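Local coordinates for oxysterol-binding protein homolog 3 (Saccharomyces cerevisiae, PDB 4IC4), which transfers lipids, sterols among them, between membranes through the cytosol by phosphoinositide-coupled exchange, its OSBP-related domain enclosing the lipid in a hydrophobic pocket, at residues A[61-66]-A[338-342]; A[65-69]-A[295-299]; A[121-125]-A[345-349]; A[318-324]-A[393-397]; A[323-327]-A[341-345]. One frame throughout, in Å; residues are numbered along the deposited sequence.

How the contacts relate
Contacts 1 and 3 set loops against helix 335-354, contact 5 packs helix 325-331 on it, contact 4 joins two irregular segments, and contact 2 joins a strand corner to a loop. L345 of helix 335-354 serves both contacts 3 and 5. Contact 2 is the deepest, its centre about 13 Å from that of the chain, and wholly buried, with CH-pi and apolar chemistry. Contact 3 is also buried, with about 19 Å between the same centres; contacts 1, 4 and 5, at 20 to 21 Å, are partly buried. Direct hydrogen bonds to a helix mark contacts 1 and 3, both of which hold PI(4)P-binding residues, whereas contacts 4 and 5 rest on proline and tryptophan packing, linked through R324.

Contact 1: A[61-66]-A[338-342]; sequences MPVTSN and AEEWK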
# COMPACT_ATOMS: atom_id res chain seq x y z
N MET A 61 8.77 -13.55 12.99
CA MET A 61 7.50 -13.35 13.68
C MET A 61 6.55 -14.51 13.41
O MET A 61 6.54 -15.08 12.32
CB MET A 61 6.85 -12.06 13.20
CG MET A 61 7.70 -10.81 13.37
SD MET A 61 7.77 -10.26 15.07
CE MET A 61 6.49 -9.00 15.05
N PRO A 62 5.73 -14.87 14.41
CA PRO A 62 4.80 -15.97 14.20
C PRO A 62 3.77 -15.50 13.18
O PRO A 62 3.52 -14.30 13.05
CB PRO A 62 4.19 -16.18 15.59
CG PRO A 62 4.21 -14.80 16.15
CD PRO A 62 5.58 -14.29 15.75
N VAL A 63 3.18 -16.44 12.45
CA VAL A 63 2.19 -16.08 11.43
C VAL A 63 0.99 -15.36 12.04
O VAL A 63 0.26 -14.64 11.34
CB VAL A 63 1.72 -17.33 10.66
CG1 VAL A 63 0.84 -18.20 11.55
CG2 VAL A 63 0.98 -16.92 9.40
N THR A 64 0.78 -15.53 13.34
CA THR A 64 -0.35 -14.88 14.01
C THR A 64 -0.16 -13.37 14.14
O THR A 64 -1.11 -12.65 14.46
CB THR A 64 -0.57 -15.49 15.41
OG1 THR A 64 0.67 -15.50 16.12
CG2 THR A 64 -1.11 -16.91 15.28
N SER A 65 1.06 -12.90 13.89
CA SER A 65 1.35 -11.47 13.96
C SER A 65 0.99 -10.81 12.63
O SER A 65 1.07 -9.59 12.49
CB SER A 65 2.84 -11.23 14.22
OG SER A 65 3.26 -11.77 15.46
N ASN A 66 0.59 -11.62 11.66
CA ASN A 66 0.24 -11.11 10.33
C ASN A 66 -1.26 -11.00 10.07
O ASN A 66 -2.09 -11.53 10.82
CB ASN A 66 0.81 -12.04 9.25
CG ASN A 66 2.32 -12.08 9.25
OD1 ASN A 66 2.92 -13.11 8.93
ND2 ASN A 66 2.95 -10.96 9.57
N ALA A 338 -0.40 -22.60 8.15
CA ALA A 338 0.13 -21.31 7.74
C ALA A 338 1.52 -21.09 8.33
O ALA A 338 2.42 -20.61 7.64
CB ALA A 338 -0.81 -20.19 8.17
N GLU A 339 1.69 -21.44 9.60
CA GLU A 339 2.98 -21.27 10.24
C GLU A 339 4.03 -22.16 9.57
O GLU A 339 5.14 -21.71 9.28
CB GLU A 339 2.90 -21.62 11.73
CG GLU A 339 4.24 -21.48 12.44
CD GLU A 339 4.67 -20.03 12.59
OE1 GLU A 339 5.89 -19.78 12.64
OE2 GLU A 339 3.79 -19.15 12.67
N GLU A 340 3.67 -23.41 9.30
CA GLU A 340 4.61 -24.33 8.67
C GLU A 340 5.01 -23.82 7.29
O GLU A 340 6.18 -23.87 6.91
CB GLU A 340 3.98 -25.72 8.55
CG GLU A 340 4.99 -26.83 8.31
CD GLU A 340 4.36 -28.21 8.34
OE1 GLU A 340 3.64 -28.52 9.32
OE2 GLU A 340 4.60 -28.99 7.40
N TRP A 341 4.03 -23.33 6.54
CA TRP A 341 4.30 -22.81 5.20
C TRP A 341 5.14 -21.53 5.25
O TRP A 341 6.03 -21.35 4.42
CB TRP A 341 3.00 -22.54 4.45
CG TRP A 341 2.49 -23.73 3.69
CD1 TRP A 341 1.32 -24.41 3.91
CD2 TRP A 341 3.11 -24.35 2.56
NE1 TRP A 341 1.18 -25.42 2.98
CE2 TRP A 341 2.26 -25.41 2.15
CE3 TRP A 341 4.30 -24.13 1.86
CZ2 TRP A 341 2.57 -26.23 1.06
CZ3 TRP A 341 4.61 -24.95 0.78
CH2 TRP A 341 3.74 -25.98 0.39
N LYS A 342 4.86 -20.65 6.20
CA LYS A 342 5.62 -19.41 6.32
C LYS A 342 7.09 -19.75 6.51
O LYS A 342 7.96 -19.23 5.81
CB LYS A 342 5.11 -18.57 7.50
CG LYS A 342 5.80 -17.22 7.64
CD LYS A 342 5.16 -16.37 8.71
CE LYS A 342 5.90 -15.05 8.87
NZ LYS A 342 5.29 -14.19 9.93
O HOH W 1 7.41 -17.71 11.63
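In the OSBP-related domain, a loop that belongs to the PI(4)P site is held here against helix 335-354 by two helix side chains one turn apart, E339 and K342. M61, itself a PI(4)P-binding residue, contributes its carbonyl: M61 O accepts from K342 NZ at 2.8 Å, and water 1 links the same M61 O (2.9 Å) to E339 OE1 (2.8 Å). P62 follows with its CA 3.7 Å from E339 OE2. At V63 the chain enters a short 3-10 turn, 63-65, whose backbone bond runs from S65 N to P62 O (3.0 Å). V63 N donates to E339 OE2 at 2.8 Å and a nearly straight 174°. The V63 side chain faces the helix as well: CG2 lies 3.9 Å from A338 CB, and CB 4.1 Å from K342 CD, so the valine packs along the aliphatic part of the lysine. N66 opens strand 66-67, and its ND2 bonds to the carbonyl of K118, another PI(4)P-binding residue. K342, extended with all four chi angles trans, spans the gap, and K342 NZ donates to N66 OD1 at 2.8 Å.

Contact 2: A[65-69]-A[295-299]; sequences SNEPI and KYGFT
An inverse gamma turn centred on P68, where the chain turns a corner after strand 66-67, packs on Y296 and F298 of a type I' turn in a buried part of the OSBP-related domain. N66 and E67 are extended (phi/psi -102/166 and -112/156); P68, at -72/50, is followed by I69 N bonding to E67 O at 2.8 Å. K295-F298 form the type I' turn, with Y296 at 61/10, G297 at 71/19 and F298 N 3.1 Å from K295 O. E67 CA lies 6.7 Å from Y296 CA. With Y296 at chi1 m and chi2 -80°, P68 and E67 lie over one face of its ring in CH-pi contacts: P68 CD is 3.5 Å from the centroid, 22° off the normal, and E67 CA 4.3 Å, 26° off. F298 (chi1 -88°, chi2 20°) brings CZ to 3.9 Å from P68 CD and 4.1 Å from I69 CG2. E67 OE1, salt-bridged to R114, lies 3.5 Å from F298 CE1 at the ring edge. The contact thus joins a gamma-turn strand corner to the type I' turn just before helix 300-305.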
# COMPACT_ATOMS: atom_id res chain seq x y z
N SER A 65 1.06 -12.90 13.89
CA SER A 65 1.35 -11.47 13.96
C SER A 65 0.99 -10.81 12.63
O SER A 65 1.07 -9.59 12.49
CB SER A 65 2.84 -11.23 14.22
OG SER A 65 3.26 -11.77 15.46
N ASN A 66 0.59 -11.62 11.66
CA ASN A 66 0.24 -11.11 10.33
C ASN A 66 -1.26 -11.00 10.07
O ASN A 66 -2.09 -11.53 10.82
CB ASN A 66 0.81 -12.04 9.25
CG ASN A 66 2.32 -12.08 9.25
OD1 ASN A 66 2.92 -13.11 8.93
ND2 ASN A 66 2.95 -10.96 9.57
N GLU A 67 -1.58 -10.28 9.00
CA GLU A 67 -2.94 -10.16 8.49
C GLU A 67 -2.79 -10.92 7.17
O GLU A 67 -1.68 -11.02 6.64
CB GLU A 67 -3.34 -8.69 8.28
CG GLU A 67 -2.37 -7.86 7.48
CD GLU A 67 -2.82 -6.42 7.34
OE1 GLU A 67 -3.73 -6.01 8.09
OE2 GLU A 67 -2.27 -5.70 6.48
N PRO A 68 -3.88 -11.47 6.62
CA PRO A 68 -3.81 -12.24 5.38
C PRO A 68 -3.57 -11.57 4.02
O PRO A 68 -4.29 -11.84 3.07
CB PRO A 68 -5.11 -13.04 5.40
CG PRO A 68 -6.06 -12.11 6.06
CD PRO A 68 -5.24 -11.50 7.19
N ILE A 69 -2.55 -10.73 3.95
CA ILE A 69 -2.15 -10.10 2.68
C ILE A 69 -0.65 -9.85 2.74
O ILE A 69 -0.05 -9.86 3.82
CB ILE A 69 -2.86 -8.73 2.39
CG1 ILE A 69 -2.55 -7.72 3.50
CG2 ILE A 69 -4.36 -8.94 2.19
CD1 ILE A 69 -2.96 -6.31 3.12
N LYS A 295 -12.34 -9.03 11.73
CA LYS A 295 -11.71 -9.25 10.43
C LYS A 295 -10.56 -8.29 10.11
O LYS A 295 -10.49 -7.73 9.01
CB LYS A 295 -12.77 -9.18 9.33
CG LYS A 295 -13.91 -10.18 9.52
CD LYS A 295 -14.98 -10.01 8.45
CE LYS A 295 -16.18 -10.89 8.74
NZ LYS A 295 -16.77 -10.58 10.07
N TYR A 296 -9.68 -8.08 11.09
CA TYR A 296 -8.50 -7.23 10.92
C TYR A 296 -8.78 -5.77 10.58
O TYR A 296 -7.86 -5.03 10.24
CB TYR A 296 -7.61 -7.81 9.81
CG TYR A 296 -7.22 -9.26 10.01
CD1 TYR A 296 -6.18 -9.61 10.88
CD2 TYR A 296 -7.89 -10.28 9.34
CE1 TYR A 296 -5.82 -10.93 11.07
CE2 TYR A 296 -7.54 -11.62 9.54
CZ TYR A 296 -6.50 -11.93 10.40
OH TYR A 296 -6.14 -13.24 10.60
N GLY A 297 -10.04 -5.35 10.67
CA GLY A 297 -10.36 -3.97 10.35
C GLY A 297 -10.25 -3.68 8.87
O GLY A 297 -10.15 -2.52 8.45
N PHE A 298 -10.28 -4.74 8.06
CA PHE A 298 -10.17 -4.64 6.61
C PHE A 298 -11.28 -3.82 5.94
O PHE A 298 -12.42 -3.81 6.40
CB PHE A 298 -10.26 -6.04 5.98
CG PHE A 298 -8.95 -6.76 5.84
CD1 PHE A 298 -7.83 -6.40 6.59
CD2 PHE A 298 -8.86 -7.85 4.98
CE1 PHE A 298 -6.64 -7.13 6.48
CE2 PHE A 298 -7.69 -8.58 4.87
CZ PHE A 298 -6.58 -8.22 5.62
N THR A 299 -10.93 -3.15 4.84
CA THR A 299 -11.92 -2.44 4.06
C THR A 299 -12.40 -3.50 3.07
O THR A 299 -11.80 -4.58 2.97
CB THR A 299 -11.34 -1.26 3.23
OG1 THR A 299 -10.56 -1.78 2.14
CG2 THR A 299 -10.48 -0.36 4.09

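Contact 3: A[121-125]-A[345-349]; sequences NPLLA and LEQLQ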
# COMPACT_ATOMS: atom_id res chain seq x y z
N ASN A 121 5.71 -10.53 4.69
CA ASN A 121 6.82 -9.98 3.92
C ASN A 121 6.86 -10.74 2.60
O ASN A 121 6.93 -11.97 2.58
CB ASN A 121 8.15 -10.19 4.65
CG ASN A 121 8.24 -9.39 5.93
OD1 ASN A 121 8.08 -8.17 5.92
ND2 ASN A 121 8.52 -10.07 7.03
N PRO A 122 6.80 -10.03 1.47
CA PRO A 122 6.85 -10.75 0.20
C PRO A 122 8.22 -11.39 -0.00
O PRO A 122 9.20 -11.00 0.63
CB PRO A 122 6.60 -9.65 -0.84
CG PRO A 122 5.86 -8.60 -0.07
CD PRO A 122 6.57 -8.59 1.26
N LEU A 123 8.27 -12.38 -0.88
CA LEU A 123 9.53 -13.03 -1.19
C LEU A 123 10.17 -12.23 -2.32
O LEU A 123 9.47 -11.54 -3.06
CB LEU A 123 9.28 -14.46 -1.68
CG LEU A 123 8.55 -15.37 -0.70
CD1 LEU A 123 8.24 -16.70 -1.38
CD2 LEU A 123 9.41 -15.59 0.55
N LEU A 124 11.49 -12.28 -2.44
CA LEU A 124 12.13 -11.59 -3.54
C LEU A 124 11.53 -12.20 -4.82
O LEU A 124 11.41 -13.42 -4.95
CB LEU A 124 13.64 -11.82 -3.50
CG LEU A 124 14.45 -11.25 -4.67
CD1 LEU A 124 14.31 -9.74 -4.73
CD2 LEU A 124 15.91 -11.64 -4.48
N ALA A 125 11.15 -11.33 -5.75
CA ALA A 125 10.57 -11.74 -7.04
C ALA A 125 9.09 -12.08 -6.95
O ALA A 125 8.48 -12.46 -7.95
CB ALA A 125 11.36 -12.90 -7.64
N LEU A 345 8.60 -21.25 3.18
CA LEU A 345 8.91 -20.27 2.14
C LEU A 345 10.16 -19.47 2.49
O LEU A 345 10.99 -19.20 1.62
CB LEU A 345 7.73 -19.32 1.94
CG LEU A 345 6.72 -19.67 0.84
CD1 LEU A 345 6.06 -21.01 1.13
CD2 LEU A 345 5.67 -18.56 0.75
N GLU A 346 10.29 -19.09 3.76
CA GLU A 346 11.46 -18.32 4.19
C GLU A 346 12.72 -19.16 4.04
O GLU A 346 13.76 -18.66 3.60
CB GLU A 346 11.29 -17.88 5.64
CG GLU A 346 11.15 -16.38 5.83
CD GLU A 346 9.95 -15.81 5.11
OE1 GLU A 346 8.81 -16.23 5.41
OE2 GLU A 346 10.14 -14.92 4.25
N GLN A 347 12.62 -20.43 4.40
CA GLN A 347 13.74 -21.35 4.33
C GLN A 347 14.18 -21.59 2.88
O GLN A 347 15.37 -21.61 2.58
CB GLN A 347 13.35 -22.68 5.00
CG GLN A 347 14.50 -23.50 5.53
CD GLN A 347 15.37 -24.07 4.44
OE1 GLN A 347 14.89 -24.82 3.59
NE2 GLN A 347 16.65 -23.73 4.47
N LEU A 348 13.22 -21.76 1.98
CA LEU A 348 13.56 -21.99 0.58
C LEU A 348 14.29 -20.78 0.01
O LEU A 348 15.25 -20.90 -0.75
CB LEU A 348 12.30 -22.27 -0.25
CG LEU A 348 11.58 -23.58 0.05
CD1 LEU A 348 10.35 -23.67 -0.84
CD2 LEU A 348 12.51 -24.77 -0.21
N GLN A 349 13.82 -19.59 0.38
CA GLN A 349 14.45 -18.37 -0.10
C GLN A 349 15.87 -18.22 0.45
O GLN A 349 16.77 -17.81 -0.28
CB GLN A 349 13.61 -17.16 0.30
CG GLN A 349 14.25 -15.83 -0.02
CD GLN A 349 13.27 -14.70 0.12
OE1 GLN A 349 12.72 -14.21 -0.86
NE2 GLN A 349 13.03 -14.29 1.36
O HOH W 2 6.87 -13.97 4.49
O HOH W 3 10.87 -12.46 2.35
O HOH W 4 12.69 -15.33 -3.45
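Segment 121-125 has no regular secondary structure: N121 to L124 run extended, with psi between 125° and 160°, before A125 turns to positive phi (81/0). It passes alongside one face of helix 335-354, whose residues 345-349 keep helical angles and the Q349 N to L345 O bond of 3.1 Å. The closest CA pair, L123 and Q349, is 7.3 Å apart, so side chains and water fill the gap. L123 points toward the helix and is the loop residue most covered by it; its CD1 packs 3.8 Å from L345 CD2, and its CD2 lies 3.8 Å from E346 OE2. Q349 reaches back with chi1 and chi2 both trans, and Q349 OE1 accepts from L124 N at 2.8 Å and 160°. E346 and Q349 belong to the group 346-350 that binds PI(4)P, and the Q349 side chain also touches H146, another residue of that site. The contact thus joins the loop leading from strand 118-120 into strand 127-132 to the binding-site helix. Waters complete it: water 3 takes in P122 O (2.8 Å), E346 OE2 (3.2 Å) and Q349 NE2 (3.0 Å), while water 4 donates both to L124 O at 2.7 Å and to Q349 OE1 at 2.8 Å.

Contact 4: A[318-324]-A[393-397]; sequences PTDSRLR and ISQLW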
# COMPACT_ATOMS: atom_id res chain seq x y z
N PRO A 318 3.56 -17.81 -11.67
CA PRO A 318 3.72 -18.59 -10.44
C PRO A 318 4.00 -17.77 -9.18
O PRO A 318 3.88 -18.27 -8.06
CB PRO A 318 4.90 -19.51 -10.76
CG PRO A 318 4.81 -19.66 -12.24
CD PRO A 318 4.48 -18.27 -12.71
N THR A 319 4.35 -16.50 -9.38
CA THR A 319 4.76 -15.61 -8.30
C THR A 319 3.75 -14.68 -7.63
O THR A 319 4.10 -13.97 -6.69
CB THR A 319 5.91 -14.71 -8.81
OG1 THR A 319 5.45 -14.00 -9.96
CG2 THR A 319 7.13 -15.55 -9.20
N ASP A 320 2.50 -14.67 -8.09
CA ASP A 320 1.52 -13.75 -7.50
C ASP A 320 1.22 -14.04 -6.03
O ASP A 320 1.14 -15.20 -5.61
CB ASP A 320 0.22 -13.79 -8.30
CG ASP A 320 -0.68 -12.60 -8.02
OD1 ASP A 320 -0.47 -11.52 -8.61
OD2 ASP A 320 -1.61 -12.75 -7.20
N SER A 321 1.04 -12.98 -5.24
CA SER A 321 0.74 -13.14 -3.81
C SER A 321 -0.50 -14.00 -3.57
O SER A 321 -0.61 -14.65 -2.53
CB SER A 321 0.53 -11.77 -3.16
OG SER A 321 1.71 -10.99 -3.18
N ARG A 322 -1.44 -14.00 -4.52
CA ARG A 322 -2.65 -14.80 -4.36
C ARG A 322 -2.36 -16.29 -4.37
O ARG A 322 -3.21 -17.09 -3.99
CB ARG A 322 -3.64 -14.51 -5.49
CG ARG A 322 -4.16 -13.08 -5.55
CD ARG A 322 -5.14 -12.94 -6.70
NE ARG A 322 -5.61 -11.57 -6.88
CZ ARG A 322 -4.92 -10.61 -7.47
NH1 ARG A 322 -3.70 -10.85 -7.95
NH2 ARG A 322 -5.45 -9.40 -7.61
N LEU A 323 -1.16 -16.67 -4.81
CA LEU A 323 -0.79 -18.07 -4.87
C LEU A 323 0.04 -18.54 -3.68
O LEU A 323 0.42 -19.71 -3.60
CB LEU A 323 -0.06 -18.36 -6.19
CG LEU A 323 -0.86 -18.00 -7.45
CD1 LEU A 323 -0.06 -18.34 -8.70
CD2 LEU A 323 -2.19 -18.74 -7.44
N ARG A 324 0.33 -17.63 -2.75
CA ARG A 324 1.11 -18.01 -1.57
C ARG A 324 0.29 -18.91 -0.65
O ARG A 324 -0.81 -18.55 -0.22
CB ARG A 324 1.60 -16.78 -0.81
CG ARG A 324 2.84 -16.19 -1.45
CD ARG A 324 3.51 -15.13 -0.60
NE ARG A 324 3.88 -15.59 0.73
CZ ARG A 324 4.75 -14.94 1.50
NH1 ARG A 324 5.33 -13.83 1.05
NH2 ARG A 324 5.02 -15.37 2.73
N ILE A 393 9.72 -18.47 -15.64
CA ILE A 393 9.49 -18.00 -14.28
C ILE A 393 9.52 -19.20 -13.33
O ILE A 393 8.71 -20.12 -13.45
CB ILE A 393 8.11 -17.32 -14.16
CG1 ILE A 393 8.01 -16.17 -15.17
CG2 ILE A 393 7.89 -16.82 -12.74
CD1 ILE A 393 9.06 -15.09 -15.02
N SER A 394 10.46 -19.18 -12.39
CA SER A 394 10.60 -20.28 -11.45
C SER A 394 9.55 -20.24 -10.34
O SER A 394 8.93 -19.21 -10.09
CB SER A 394 11.99 -20.25 -10.81
OG SER A 394 12.15 -19.09 -10.02
N GLN A 395 9.37 -21.38 -9.69
CA GLN A 395 8.43 -21.50 -8.58
C GLN A 395 9.19 -21.13 -7.30
O GLN A 395 10.18 -21.77 -6.95
CB GLN A 395 7.91 -22.93 -8.48
CG GLN A 395 7.11 -23.37 -9.70
CD GLN A 395 5.72 -22.77 -9.74
OE1 GLN A 395 5.07 -22.78 -10.79
NE2 GLN A 395 5.26 -22.25 -8.61
N LEU A 396 8.72 -20.10 -6.61
CA LEU A 396 9.38 -19.67 -5.38
C LEU A 396 9.04 -20.62 -4.22
O LEU A 396 9.74 -20.65 -3.21
CB LEU A 396 8.95 -18.24 -5.03
CG LEU A 396 9.27 -17.19 -6.09
CD1 LEU A 396 8.67 -15.85 -5.68
CD2 LEU A 396 10.78 -17.07 -6.27
N TRP A 397 7.97 -21.39 -4.38
CA TRP A 397 7.55 -22.35 -3.36
C TRP A 397 6.88 -23.54 -4.03
O TRP A 397 6.64 -23.53 -5.24
CB TRP A 397 6.59 -21.70 -2.37
CG TRP A 397 5.36 -21.14 -3.01
CD1 TRP A 397 4.25 -21.83 -3.42
CD2 TRP A 397 5.14 -19.77 -3.38
NE1 TRP A 397 3.36 -20.97 -4.03
CE2 TRP A 397 3.88 -19.71 -4.02
CE3 TRP A 397 5.89 -18.59 -3.24
CZ2 TRP A 397 3.36 -18.51 -4.52
CZ3 TRP A 397 5.36 -17.41 -3.74
CH2 TRP A 397 4.11 -17.38 -4.37
OXT TRP A 397 6.57 -24.50 -3.30
O HOH W 5 5.99 -19.40 -6.65
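W397, the C-terminal residue, lays its indole against segment 318-324, which covers 104 Å² of the residue. R324 CG lies over one face of its six-membered ring, 3.8 Å from the centroid and 29° off the normal, a CH-pi contact. D320 O approaches the ring edge, 3.9 Å from W397 CH2, and L323 CB packs 3.8 Å from W397 CZ2. Farther back, P318 is the second large contributor: its CD meets I393 CG2 at 3.7 Å and its CB Q395 OE1 at 3.3 Å. T319 CG2 touches both I393 CG2 (3.8 Å) and L396 CD1 (3.9 Å). Water 5 bridges P318 O and L396 N, 2.8 Å from each. Within 318-324, D320 OD2 accepts from R322 N at 3.0 Å in an Asx turn and forms a salt bridge with R322 NH1 at 2.9 Å. Backbone bonds of T319 and S321 to T127 fix this loop beside strand 127-132, while W397 also packs on L345 of helix 335-354.

Contact 5: A[323-327]-A[341-345]; sequences LRPDI and WKLKL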
# COMPACT_ATOMS: atom_id res chain seq x y z
N LEU A 323 -1.16 -16.67 -4.81
CA LEU A 323 -0.79 -18.07 -4.87
C LEU A 323 0.04 -18.54 -3.68
O LEU A 323 0.42 -19.71 -3.60
CB LEU A 323 -0.06 -18.36 -6.19
CG LEU A 323 -0.86 -18.00 -7.45
CD1 LEU A 323 -0.06 -18.34 -8.70
CD2 LEU A 323 -2.19 -18.74 -7.44
N ARG A 324 0.33 -17.63 -2.75
CA ARG A 324 1.11 -18.01 -1.57
C ARG A 324 0.29 -18.91 -0.65
O ARG A 324 -0.81 -18.55 -0.22
CB ARG A 324 1.60 -16.78 -0.81
CG ARG A 324 2.84 -16.19 -1.45
CD ARG A 324 3.51 -15.13 -0.60
NE ARG A 324 3.88 -15.59 0.73
CZ ARG A 324 4.75 -14.94 1.50
NH1 ARG A 324 5.33 -13.83 1.05
NH2 ARG A 324 5.02 -15.37 2.73
N PRO A 325 0.83 -20.09 -0.33
CA PRO A 325 0.14 -21.04 0.55
C PRO A 325 0.00 -20.64 2.00
O PRO A 325 -0.99 -20.99 2.65
CB PRO A 325 0.95 -22.32 0.37
CG PRO A 325 2.32 -21.82 0.13
CD PRO A 325 2.10 -20.66 -0.82
N ASP A 326 0.98 -19.92 2.53
CA ASP A 326 0.90 -19.51 3.93
C ASP A 326 -0.17 -18.44 4.10
O ASP A 326 -0.98 -18.51 5.04
CB ASP A 326 2.27 -19.04 4.44
CG ASP A 326 2.93 -17.99 3.55
OD1 ASP A 326 2.50 -17.76 2.40
OD2 ASP A 326 3.93 -17.41 4.02
N ILE A 327 -0.21 -17.48 3.19
CA ILE A 327 -1.21 -16.43 3.28
C ILE A 327 -2.61 -17.03 3.10
O ILE A 327 -3.54 -16.67 3.82
CB ILE A 327 -1.00 -15.34 2.20
CG1 ILE A 327 0.38 -14.69 2.38
CG2 ILE A 327 -2.12 -14.30 2.28
CD1 ILE A 327 0.65 -13.51 1.44
N TRP A 341 4.03 -23.33 6.54
CA TRP A 341 4.30 -22.81 5.20
C TRP A 341 5.14 -21.53 5.25
O TRP A 341 6.03 -21.35 4.42
CB TRP A 341 3.00 -22.54 4.45
CG TRP A 341 2.49 -23.73 3.69
CD1 TRP A 341 1.32 -24.41 3.91
CD2 TRP A 341 3.11 -24.35 2.56
NE1 TRP A 341 1.18 -25.42 2.98
CE2 TRP A 341 2.26 -25.41 2.15
CE3 TRP A 341 4.30 -24.13 1.86
CZ2 TRP A 341 2.57 -26.23 1.06
CZ3 TRP A 341 4.61 -24.95 0.78
CH2 TRP A 341 3.74 -25.98 0.39
N LYS A 342 4.86 -20.65 6.20
CA LYS A 342 5.62 -19.41 6.32
C LYS A 342 7.09 -19.75 6.51
O LYS A 342 7.96 -19.23 5.81
CB LYS A 342 5.11 -18.57 7.50
CG LYS A 342 5.80 -17.22 7.64
CD LYS A 342 5.16 -16.37 8.71
CE LYS A 342 5.90 -15.05 8.87
NZ LYS A 342 5.29 -14.19 9.93
N LEU A 343 7.37 -20.66 7.44
CA LEU A 343 8.74 -21.08 7.70
C LEU A 343 9.37 -21.72 6.47
O LEU A 343 10.54 -21.49 6.17
CB LEU A 343 8.77 -22.06 8.88
CG LEU A 343 8.31 -21.49 10.22
CD1 LEU A 343 8.25 -22.59 11.26
CD2 LEU A 343 9.27 -20.38 10.66
N LYS A 344 8.58 -22.53 5.76
CA LYS A 344 9.07 -23.20 4.57
C LYS A 344 9.46 -22.22 3.46
O LYS A 344 10.53 -22.35 2.87
CB LYS A 344 8.01 -24.17 4.04
CG LYS A 344 8.34 -24.81 2.69
CD LYS A 344 9.67 -25.56 2.72
CE LYS A 344 9.60 -26.79 3.60
NZ LYS A 344 10.89 -27.54 3.58
N LEU A 345 8.60 -21.25 3.18
CA LEU A 345 8.91 -20.27 2.14
C LEU A 345 10.16 -19.47 2.49
O LEU A 345 10.99 -19.20 1.62
CB LEU A 345 7.73 -19.32 1.94
CG LEU A 345 6.72 -19.67 0.84
CD1 LEU A 345 6.06 -21.01 1.13
CD2 LEU A 345 5.67 -18.56 0.75
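P325, L345 and D326 have the most surface buried here, with 67, 62 and 60 Å². P325, first residue of helix 325-331 after the N-cap R324, points at helix 335-354 and lies over one face of the W341 indole: its CB is 3.7 Å from the centroid of the five-membered ring and 12° off the normal, a CH-pi contact, and its CG is 3.5 Å from W341 CE3. The same P325 CG stands 4.0 Å from L345 CD1, so the proline touches side chains one helical turn apart. Helices 325-331 and 335-354, joined by a short link, pack on each other in the OSBP-related domain. Their backbones come near at D326 and W341, whose CA atoms are 4.9 Å apart, with D326 CB 3.6 Å from W341 CB. The D326 carboxylate pairs with R324 of its own segment: R324 NE donates to D326 OD1 at 3.1 Å and R324 NH2 to D326 OD2 at 2.6 Å, a two-pronged salt bridge, while R324 NH1 pairs with E126. L345 rests its methyl against this ion pair, with L345 CD2 3.5 Å from R324 NE and 3.7 Å from D326 OD1. D326 OD2 also lies 3.5 Å from K342 CA.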